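PDB 4HR6: lectin from Trichosanthes anguina, which binds carbohydrate as a nontoxic, three-chain seed lectin homologous to the type II ribosome-inactivating proteins. Local coordinates for residues B[23-28]-B[148-153]; B[61-66]-B[105-110]; B[154-159]-B[169-174]. All blocks are in the same frame, centred on the assembly; numbering follows the deposited sequence.

Contact 1: residues B[23-28]-B[148-153]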
loop_
_atom_site.group_PDB
_atom_site.type_symbol
_atom_site.label_atom_id
_atom_site.label_comp_id
_atom_site.label_asym_id
_atom_site.label_seq_id
_atom_site.Cartn_x
_atom_site.Cartn_y
_atom_site.Cartn_z
ATOM N N GLU B 23 -20.437 5.321 -6.245
ATOM C CA GLU B 23 -19.865 6.646 -6.199
ATOM C C GLU B 23 -19.152 6.962 -4.868
ATOM O O GLU B 23 -18.127 7.637 -4.882
ATOM C CB GLU B 23 -20.948 7.678 -6.503
ATOM C CG GLU B 23 -20.406 8.886 -7.227
ATOM C CD GLU B 23 -21.500 9.822 -7.672
ATOM O OE1 GLU B 23 -21.602 10.918 -7.072
ATOM O OE2 GLU B 23 -22.247 9.451 -8.605
ATOM N N ASP B 24 -19.691 6.482 -3.744
ATOM C CA ASP B 24 -19.105 6.686 -2.407
ATOM C C ASP B 24 -18.600 5.373 -1.812
ATOM O O ASP B 24 -18.019 5.350 -0.728
ATOM C CB ASP B 24 -20.150 7.267 -1.441
ATOM C CG ASP B 24 -20.639 8.671 -1.841
ATOM O OD1 ASP B 24 -19.927 9.423 -2.540
ATOM O OD2 ASP B 24 -21.754 9.033 -1.434
ATOM N N MET B 25 -18.838 4.275 -2.512
ATOM C CA MET B 25 -18.603 2.948 -1.976
ATOM C C MET B 25 -19.126 2.773 -0.546
ATOM O O MET B 25 -18.391 2.384 0.364
ATOM C CB MET B 25 -17.124 2.546 -2.088
ATOM C CG MET B 25 -16.983 1.030 -2.293
ATOM S SD MET B 25 -15.283 0.471 -2.332
ATOM C CE MET B 25 -15.535 -1.281 -2.048
ATOM N N VAL B 26 -20.406 3.073 -0.366
ATOM C CA VAL B 26 -21.076 2.815 0.895
ATOM C C VAL B 26 -22.274 1.917 0.642
ATOM O O VAL B 26 -22.870 1.946 -0.441
ATOM C CB VAL B 26 -21.572 4.098 1.594
ATOM C CG1 VAL B 26 -20.393 4.929 2.082
ATOM C CG2 VAL B 26 -22.481 4.918 0.668
ATOM N N ALA B 27 -22.626 1.146 1.662
ATOM C CA ALA B 27 -23.853 0.383 1.664
ATOM C C ALA B 27 -25.032 1.332 1.838
ATOM O O ALA B 27 -25.001 2.188 2.684
ATOM C CB ALA B 27 -23.823 -0.630 2.792
ATOM N N VAL B 28 -26.057 1.188 1.020
ATOM C CA VAL B 28 -27.233 2.068 1.119
ATOM C C VAL B 28 -28.536 1.370 1.499
ATOM O O VAL B 28 -29.454 2.011 2.000
ATOM C CB VAL B 28 -27.470 2.862 -0.190
ATOM C CG1 VAL B 28 -26.252 3.679 -0.539
ATOM C CG2 VAL B 28 -27.829 1.957 -1.344
ATOM N N ASP B 148 -10.828 4.982 8.519
ATOM C CA ASP B 148 -11.131 6.380 8.733
ATOM C C ASP B 148 -10.432 7.330 7.742
ATOM O O ASP B 148 -10.908 8.445 7.529
ATOM C CB ASP B 148 -10.783 6.778 10.170
ATOM C CG ASP B 148 -11.715 6.153 11.204
ATOM O OD1 ASP B 148 -12.784 5.615 10.853
ATOM O OD2 ASP B 148 -11.364 6.208 12.389
ATOM N N ASN B 149 -9.319 6.911 7.143
ATOM C CA ASN B 149 -8.555 7.791 6.227
ATOM C C ASN B 149 -8.653 7.475 4.751
ATOM O O ASN B 149 -7.974 8.106 3.949
ATOM C CB ASN B 149 -7.080 7.790 6.628
ATOM C CG ASN B 149 -6.824 8.608 7.868
ATOM O OD1 ASN B 149 -6.943 9.816 7.844
ATOM N ND2 ASN B 149 -6.506 7.959 8.953
ATOM N N TRP B 150 -9.487 6.506 4.368
ATOM C CA TRP B 150 -9.551 6.074 2.963
ATOM C C TRP B 150 -9.856 7.196 1.981
ATOM O O TRP B 150 -9.272 7.268 0.895
ATOM C CB TRP B 150 -10.611 4.991 2.807
ATOM C CG TRP B 150 -10.806 4.541 1.433
ATOM C CD1 TRP B 150 -9.918 3.860 0.672
ATOM C CD2 TRP B 150 -11.989 4.691 0.636
ATOM N NE1 TRP B 150 -10.466 3.576 -0.561
ATOM C CE2 TRP B 150 -11.731 4.085 -0.613
ATOM C CE3 TRP B 150 -13.235 5.293 0.850
ATOM C CZ2 TRP B 150 -12.669 4.054 -1.647
ATOM C CZ3 TRP B 150 -14.174 5.263 -0.174
ATOM C CH2 TRP B 150 -13.889 4.634 -1.406
ATOM N N SER B 151 -10.812 8.044 2.345
ATOM C CA SER B 151 -11.177 9.171 1.505
ATOM C C SER B 151 -10.011 10.120 1.307
ATOM O O SER B 151 -9.712 10.526 0.200
ATOM C CB SER B 151 -12.344 9.947 2.126
ATOM O OG SER B 151 -12.689 11.008 1.260
ATOM N N GLU B 152 -9.379 10.472 2.408
ATOM C CA GLU B 152 -8.237 11.369 2.428
ATOM C C GLU B 152 -7.018 10.778 1.698
ATOM O O GLU B 152 -6.330 11.499 0.979
ATOM C CB GLU B 152 -7.890 11.656 3.881
ATOM C CG GLU B 152 -6.802 12.678 4.111
ATOM C CD GLU B 152 -7.138 14.068 3.587
ATOM O OE1 GLU B 152 -8.325 14.399 3.433
ATOM O OE2 GLU B 152 -6.189 14.835 3.332
ATOM N N ILE B 153 -6.757 9.479 1.889
ATOM C CA ILE B 153 -5.691 8.781 1.151
ATOM C C ILE B 153 -5.976 8.796 -0.323
ATOM O O ILE B 153 -5.093 9.077 -1.122
ATOM C CB ILE B 153 -5.546 7.302 1.587
ATOM C CG1 ILE B 153 -4.913 7.220 2.965
ATOM C CG2 ILE B 153 -4.721 6.479 0.599
ATOM C CD1 ILE B 153 -5.059 5.856 3.605
#
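D24 and M25 meet W150 across well-separated backbones, the closest CA pair being D24 CA and S151 CA at 9.2 Å, so one long side chain spans the gap between the turn and the helix. The turn enters strand 26-32 of the mixed sheet in a ribosome-inactivating-protein fold through a G1 beta bulge, in which M25 and V26 both face D21. M25 takes the left-handed backbone (45°/54°) usual for the first residue of such a bulge. Across the gap, W150 sits on helix 141-159, which is kinked where the nitrogens of S151 and E152 make no bond to the preceding turn. With chi1 at 177°, W150 CG stands opposite the backbone nitrogen and beside the carbonyl carbon, which carries the six-membered ring toward M25. M25 CB approaches W150 CH2 obliquely at 3.9 Å. Beyond CG the methionine chain runs extended and carries its end away from the helix, yet SD still lies 5.2 Å from the centroid of the six-membered ring of W150, an oblique Met-aromatic contact. NE1 anchors the indole with a hydrogen bond to L197 O. K119 makes a cation-pi contact with the indole, and F120 meets it with the ring planes steeply inclined. L24 and L37 of a neighbouring chain pack on M25 and W150 respectively. At the indole rim, D24 O lies near the ring plane, 3.9 Å from W150 CZ3.

Contact 2: residues B[61-66]-B[105-110]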
loop_
_atom_site.group_PDB
_atom_site.type_symbol
_atom_site.label_atom_id
_atom_site.label_comp_id
_atom_site.label_asym_id
_atom_site.label_seq_id
_atom_site.Cartn_x
_atom_site.Cartn_y
_atom_site.Cartn_z
ATOM N N LEU B 61 -34.133 3.126 8.020
ATOM C CA LEU B 61 -33.515 2.881 9.323
ATOM C C LEU B 61 -33.300 4.198 10.041
ATOM O O LEU B 61 -33.242 5.248 9.416
ATOM C CB LEU B 61 -32.192 2.112 9.144
ATOM C CG LEU B 61 -32.417 0.776 8.436
ATOM C CD1 LEU B 61 -31.140 0.156 7.912
ATOM C CD2 LEU B 61 -33.156 -0.208 9.336
ATOM N N ASN B 62 -33.200 4.144 11.359
ATOM C CA ASN B 62 -33.008 5.340 12.161
ATOM C C ASN B 62 -31.539 5.577 12.506
ATOM O O ASN B 62 -31.222 6.096 13.559
ATOM C CB ASN B 62 -33.877 5.298 13.425
ATOM C CG ASN B 62 -33.562 4.113 14.320
ATOM O OD1 ASN B 62 -33.154 3.039 13.852
ATOM N ND2 ASN B 62 -33.775 4.293 15.620
ATOM N N PHE B 63 -30.652 5.198 11.588
ATOM C CA PHE B 63 -29.238 5.557 11.656
ATOM C C PHE B 63 -28.702 5.573 10.232
ATOM O O PHE B 63 -29.353 5.061 9.306
ATOM C CB PHE B 63 -28.429 4.560 12.505
ATOM C CG PHE B 63 -28.735 3.125 12.220
ATOM C CD1 PHE B 63 -28.092 2.453 11.222
ATOM C CD2 PHE B 63 -29.701 2.461 12.951
ATOM C CE1 PHE B 63 -28.386 1.127 10.961
ATOM C CE2 PHE B 63 -30.013 1.148 12.697
ATOM C CZ PHE B 63 -29.356 0.474 11.700
ATOM N N ASP B 64 -27.530 6.171 10.058
ATOM C CA ASP B 64 -26.954 6.303 8.735
ATOM C C ASP B 64 -25.729 5.396 8.582
ATOM O O ASP B 64 -25.378 4.637 9.499
ATOM C CB ASP B 64 -26.733 7.778 8.354
ATOM C CG ASP B 64 -25.667 8.460 9.138
ATOM O OD1 ASP B 64 -24.605 7.857 9.392
ATOM O OD2 ASP B 64 -25.864 9.647 9.452
ATOM N N ASN B 65 -25.145 5.407 7.397
ATOM C CA ASN B 65 -24.109 4.456 7.073
ATOM C C ASN B 65 -22.710 4.917 7.455
ATOM O O ASN B 65 -21.745 4.323 7.039
ATOM C CB ASN B 65 -24.182 4.059 5.594
ATOM C CG ASN B 65 -24.089 5.232 4.658
ATOM O OD1 ASN B 65 -23.542 6.258 4.993
ATOM N ND2 ASN B 65 -24.599 5.061 3.454
ATOM N N THR B 66 -22.585 5.999 8.203
ATOM C CA THR B 66 -21.262 6.401 8.675
ATOM C C THR B 66 -20.909 5.490 9.853
ATOM O O THR B 66 -21.797 5.011 10.584
ATOM C CB THR B 66 -21.224 7.839 9.180
ATOM O OG1 THR B 66 -22.113 7.964 10.298
ATOM C CG2 THR B 66 -21.618 8.832 8.078
ATOM N N LEU B 105 -24.861 -3.456 14.911
ATOM C CA LEU B 105 -23.724 -4.339 15.138
ATOM C C LEU B 105 -23.448 -5.203 13.919
ATOM O O LEU B 105 -22.298 -5.318 13.477
ATOM C CB LEU B 105 -24.008 -5.239 16.338
ATOM C CG LEU B 105 -22.841 -6.138 16.748
ATOM C CD1 LEU B 105 -21.928 -5.350 17.672
ATOM C CD2 LEU B 105 -23.333 -7.424 17.415
ATOM N N SER B 106 -24.502 -5.798 13.370
ATOM C CA SER B 106 -24.358 -6.694 12.226
ATOM C C SER B 106 -23.839 -5.946 11.000
ATOM O O SER B 106 -22.990 -6.471 10.293
ATOM C CB SER B 106 -25.662 -7.437 11.943
ATOM O OG SER B 106 -26.131 -8.092 13.118
ATOM N N PHE B 107 -24.304 -4.708 10.786
ATOM C CA PHE B 107 -23.767 -3.884 9.703
ATOM C C PHE B 107 -22.258 -3.598 9.877
ATOM O O PHE B 107 -21.490 -3.677 8.934
ATOM C CB PHE B 107 -24.543 -2.565 9.559
ATOM C CG PHE B 107 -25.746 -2.665 8.656
ATOM C CD1 PHE B 107 -27.003 -2.306 9.108
ATOM C CD2 PHE B 107 -25.614 -3.112 7.354
ATOM C CE1 PHE B 107 -28.112 -2.392 8.267
ATOM C CE2 PHE B 107 -26.719 -3.209 6.510
ATOM C CZ PHE B 107 -27.961 -2.848 6.969
ATOM N N LEU B 108 -21.846 -3.273 11.086
ATOM C CA LEU B 108 -20.425 -3.049 11.379
ATOM C C LEU B 108 -19.535 -4.248 10.987
ATOM O O LEU B 108 -18.472 -4.086 10.368
ATOM C CB LEU B 108 -20.272 -2.728 12.852
ATOM C CG LEU B 108 -19.967 -1.307 13.334
ATOM C CD1 LEU B 108 -20.067 -0.240 12.281
ATOM C CD2 LEU B 108 -20.806 -0.963 14.564
ATOM N N VAL B 109 -20.001 -5.450 11.289
ATOM C CA VAL B 109 -19.288 -6.651 10.891
ATOM C C VAL B 109 -19.205 -6.782 9.373
ATOM O O VAL B 109 -18.123 -6.972 8.795
ATOM C CB VAL B 109 -19.954 -7.903 11.494
ATOM C CG1 VAL B 109 -19.288 -9.158 10.982
ATOM C CG2 VAL B 109 -19.896 -7.865 13.022
ATOM N N ILE B 110 -20.361 -6.676 8.721
ATOM C CA ILE B 110 -20.469 -6.940 7.303
ATOM C C ILE B 110 -19.709 -5.888 6.491
ATOM O O ILE B 110 -18.970 -6.224 5.577
ATOM C CB ILE B 110 -21.946 -7.009 6.872
ATOM C CG1 ILE B 110 -22.573 -8.303 7.377
ATOM C CG2 ILE B 110 -22.064 -6.945 5.358
ATOM C CD1 ILE B 110 -24.069 -8.239 7.524
#
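L61 and F63, in the loop that leads from strand 57-60 to the N terminus of helix 67-74, close on F107 of helix 103-119 in a buried apolar cluster. L61 and F107 reach toward each other from opposite directions, and L61 CD1 touches F107 CE1 at 4.0 Å. Beside it, F63 CE1 comes to 4.1 Å from F107 CD1; the F107 atom stands at the edge of the F63 ring, near its plane, whereas F63 meets the F107 ring obliquely. In F63 a chi1 of 45° sets CG between the backbone nitrogen and the carbonyl carbon and turns the ring toward F107, with L61 CB over the rim of one face. The F107 ring also packs on F41, at an angle, and on L70 and L95. Further along the loop, D64 OD1 receives two donors: T66 OG1 at 2.7 Å on its syn lone pair, and T66 N at 3.0 Å from the anti side, 25° out of the carboxylate plane. T66 OG1 in turn accepts from S69 N. The loop thus ends in an Asx turn running into the threonine N-cap of helix 67-74.

Contact 3: residues B[154-159]-B[169-174]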
loop_
_atom_site.group_PDB
_atom_site.type_symbol
_atom_site.label_atom_id
_atom_site.label_comp_id
_atom_site.label_asym_id
_atom_site.label_seq_id
_atom_site.Cartn_x
_atom_site.Cartn_y
_atom_site.Cartn_z
ATOM N N SER B 154 -7.197 8.476 -0.709
ATOM C CA SER B 154 -7.538 8.585 -2.121
ATOM C C SER B 154 -7.284 9.999 -2.685
ATOM O O SER B 154 -6.786 10.147 -3.779
ATOM C CB SER B 154 -9.006 8.230 -2.357
ATOM O OG SER B 154 -9.347 6.947 -1.915
ATOM N N LEU B 155 -7.684 11.038 -1.953
ATOM C CA LEU B 155 -7.445 12.418 -2.388
ATOM C C LEU B 155 -5.951 12.687 -2.554
ATOM O O LEU B 155 -5.538 13.280 -3.538
ATOM C CB LEU B 155 -8.007 13.433 -1.375
ATOM C CG LEU B 155 -7.707 14.917 -1.650
ATOM C CD1 LEU B 155 -8.319 15.392 -2.946
ATOM C CD2 LEU B 155 -8.245 15.783 -0.536
ATOM N N GLN B 156 -5.149 12.276 -1.577
ATOM C CA GLN B 156 -3.728 12.553 -1.629
ATOM C C GLN B 156 -3.011 11.800 -2.744
ATOM O O GLN B 156 -2.059 12.315 -3.330
ATOM C CB GLN B 156 -3.069 12.275 -0.279
ATOM C CG GLN B 156 -3.602 13.130 0.861
ATOM C CD GLN B 156 -3.563 14.619 0.567
ATOM O OE1 GLN B 156 -2.714 15.099 -0.182
ATOM N NE2 GLN B 156 -4.504 15.353 1.144
ATOM N N ILE B 157 -3.471 10.594 -3.062
ATOM C CA ILE B 157 -2.913 9.883 -4.205
ATOM C C ILE B 157 -3.134 10.685 -5.479
ATOM O O ILE B 157 -2.211 10.856 -6.288
ATOM C CB ILE B 157 -3.519 8.474 -4.368
ATOM C CG1 ILE B 157 -3.026 7.580 -3.243
ATOM C CG2 ILE B 157 -3.123 7.854 -5.713
ATOM C CD1 ILE B 157 -3.688 6.220 -3.208
ATOM N N GLN B 158 -4.366 11.139 -5.683
ATOM C CA GLN B 158 -4.675 11.935 -6.870
ATOM C C GLN B 158 -3.895 13.243 -6.895
ATOM O O GLN B 158 -3.338 13.636 -7.925
ATOM C CB GLN B 158 -6.170 12.165 -6.995
ATOM C CG GLN B 158 -6.909 10.892 -7.430
ATOM C CD GLN B 158 -8.356 10.816 -6.958
ATOM O OE1 GLN B 158 -9.148 11.734 -7.177
ATOM N NE2 GLN B 158 -8.711 9.704 -6.328
ATOM N N ALA B 159 -3.812 13.882 -5.741
ATOM C CA ALA B 159 -3.119 15.131 -5.602
ATOM C C ALA B 159 -1.622 14.984 -5.887
ATOM O O ALA B 159 -1.002 15.879 -6.463
ATOM C CB ALA B 159 -3.336 15.664 -4.205
ATOM N N SER B 169 -0.876 16.759 2.109
ATOM C CA SER B 169 -1.076 16.725 3.535
ATOM C C SER B 169 -0.638 15.362 4.096
ATOM O O SER B 169 -0.689 14.348 3.403
ATOM C CB SER B 169 -2.552 17.034 3.838
ATOM O OG SER B 169 -3.047 16.247 4.905
ATOM N N VAL B 170 -0.207 15.352 5.349
ATOM C CA VAL B 170 0.208 14.123 6.021
ATOM C C VAL B 170 -1.005 13.276 6.406
ATOM O O VAL B 170 -2.006 13.805 6.859
ATOM C CB VAL B 170 1.034 14.451 7.281
ATOM C CG1 VAL B 170 1.290 13.207 8.118
ATOM C CG2 VAL B 170 2.352 15.096 6.883
ATOM N N VAL B 171 -0.916 11.964 6.186
ATOM C CA VAL B 171 -1.890 11.010 6.722
ATOM C C VAL B 171 -1.259 10.240 7.885
ATOM O O VAL B 171 -0.138 9.779 7.773
ATOM C CB VAL B 171 -2.314 9.996 5.654
ATOM C CG1 VAL B 171 -3.304 8.995 6.238
ATOM C CG2 VAL B 171 -2.908 10.708 4.441
ATOM N N GLU B 172 -2.004 10.083 8.974
ATOM C CA GLU B 172 -1.545 9.417 10.175
ATOM C C GLU B 172 -2.066 7.993 10.229
ATOM O O GLU B 172 -3.247 7.769 10.454
ATOM C CB GLU B 172 -2.029 10.177 11.412
ATOM C CG GLU B 172 -1.783 11.671 11.324
ATOM C CD GLU B 172 -1.869 12.367 12.663
ATOM O OE1 GLU B 172 -2.905 12.251 13.346
ATOM O OE2 GLU B 172 -0.892 13.030 13.031
ATOM N N LEU B 173 -1.183 7.028 10.004
ATOM C CA LEU B 173 -1.546 5.619 10.109
ATOM C C LEU B 173 -0.816 4.953 11.262
ATOM O O LEU B 173 0.203 5.445 11.733
ATOM C CB LEU B 173 -1.230 4.896 8.815
ATOM C CG LEU B 173 -1.989 5.345 7.567
ATOM C CD1 LEU B 173 -1.567 4.471 6.398
ATOM C CD2 LEU B 173 -3.495 5.274 7.774
ATOM N N TYR B 174 -1.367 3.836 11.718
ATOM C CA TYR B 174 -0.777 3.040 12.766
ATOM C C TYR B 174 -0.375 1.680 12.245
ATOM O O TYR B 174 -1.021 1.150 11.357
ATOM C CB TYR B 174 -1.762 2.879 13.917
ATOM C CG TYR B 174 -1.946 4.151 14.668
ATOM C CD1 TYR B 174 -2.923 5.059 14.296
ATOM C CD2 TYR B 174 -1.115 4.473 15.734
ATOM C CE1 TYR B 174 -3.099 6.246 14.978
ATOM C CE2 TYR B 174 -1.276 5.664 16.425
ATOM C CZ TYR B 174 -2.269 6.544 16.040
ATOM O OH TYR B 174 -2.439 7.730 16.715
#
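Q156 reaches from helix 141-159 to S169, laying its carboxamide beside the start of the segment 169-174. Q156 OE1 takes a weak hydrogen bond from S169 N at 3.4 Å, bent to an N-H...O angle of 132°, and also accepts from G168 N. At the other end of the amide, Q156 NE2 donates to E152 OE2, one helical turn back; the bonds to G168 and E152 fix which way round the amide lies. NE2 of Q156 also lies 3.7 Å from S169 CB, so the amide spans the serine from its backbone nitrogen to its side-chain carbon. Closer to the helix, Q156 CG approaches V171 CG2 at 4.4 Å, a loose apolar touch. The side chain bends twice: CG sits beside the backbone nitrogen, chi1 -61°, and a second turn at chi2, -53°, folds the amide toward S169. At S169 strand 166-174 turns a corner, and the part beyond it pairs antiparallel with 180-185, V171 with V183 and L173 with I181. This two-stranded sheet lies against the helix, as in the C-terminal region of ribosome-inactivating proteins. V171 points toward the helix from this sheet, while V170 turns its side chain away. S169 OG has a weak bond of its own, to V170 O at 3.3 Å. The helix that carries the glutamine is held by regular backbone bonds, A159 N to L155 O at 2.9 Å and Q158 N to S154 O at 3.2 Å. Beyond it two other chains of the assembly come close: N1 of one packs on L155 and Q156, and Y32 of the other on I157.

From the N terminus, the chain passes through segment 23-28 and then 61-66, whose partner 105-110 closes contact 2 after 38 residues. Contact 1 closes much later, at 148-153, so contact 2 is nested inside its 119-residue loop. Contact 3 follows in series, with only nine residues between its segments. Contacts 1 and 2 also touch directly, A27 O lying 3.0 Å from N65 ND2 in a probable hydrogen bond. Contacts 1 and 3 share helix 141-159, where N149 and I153 pack on V171. The helix therefore links the N-terminal sheet to the two-stranded sheet, while contacts 2 and 3 remain about 16 Å apart at their nearest atoms.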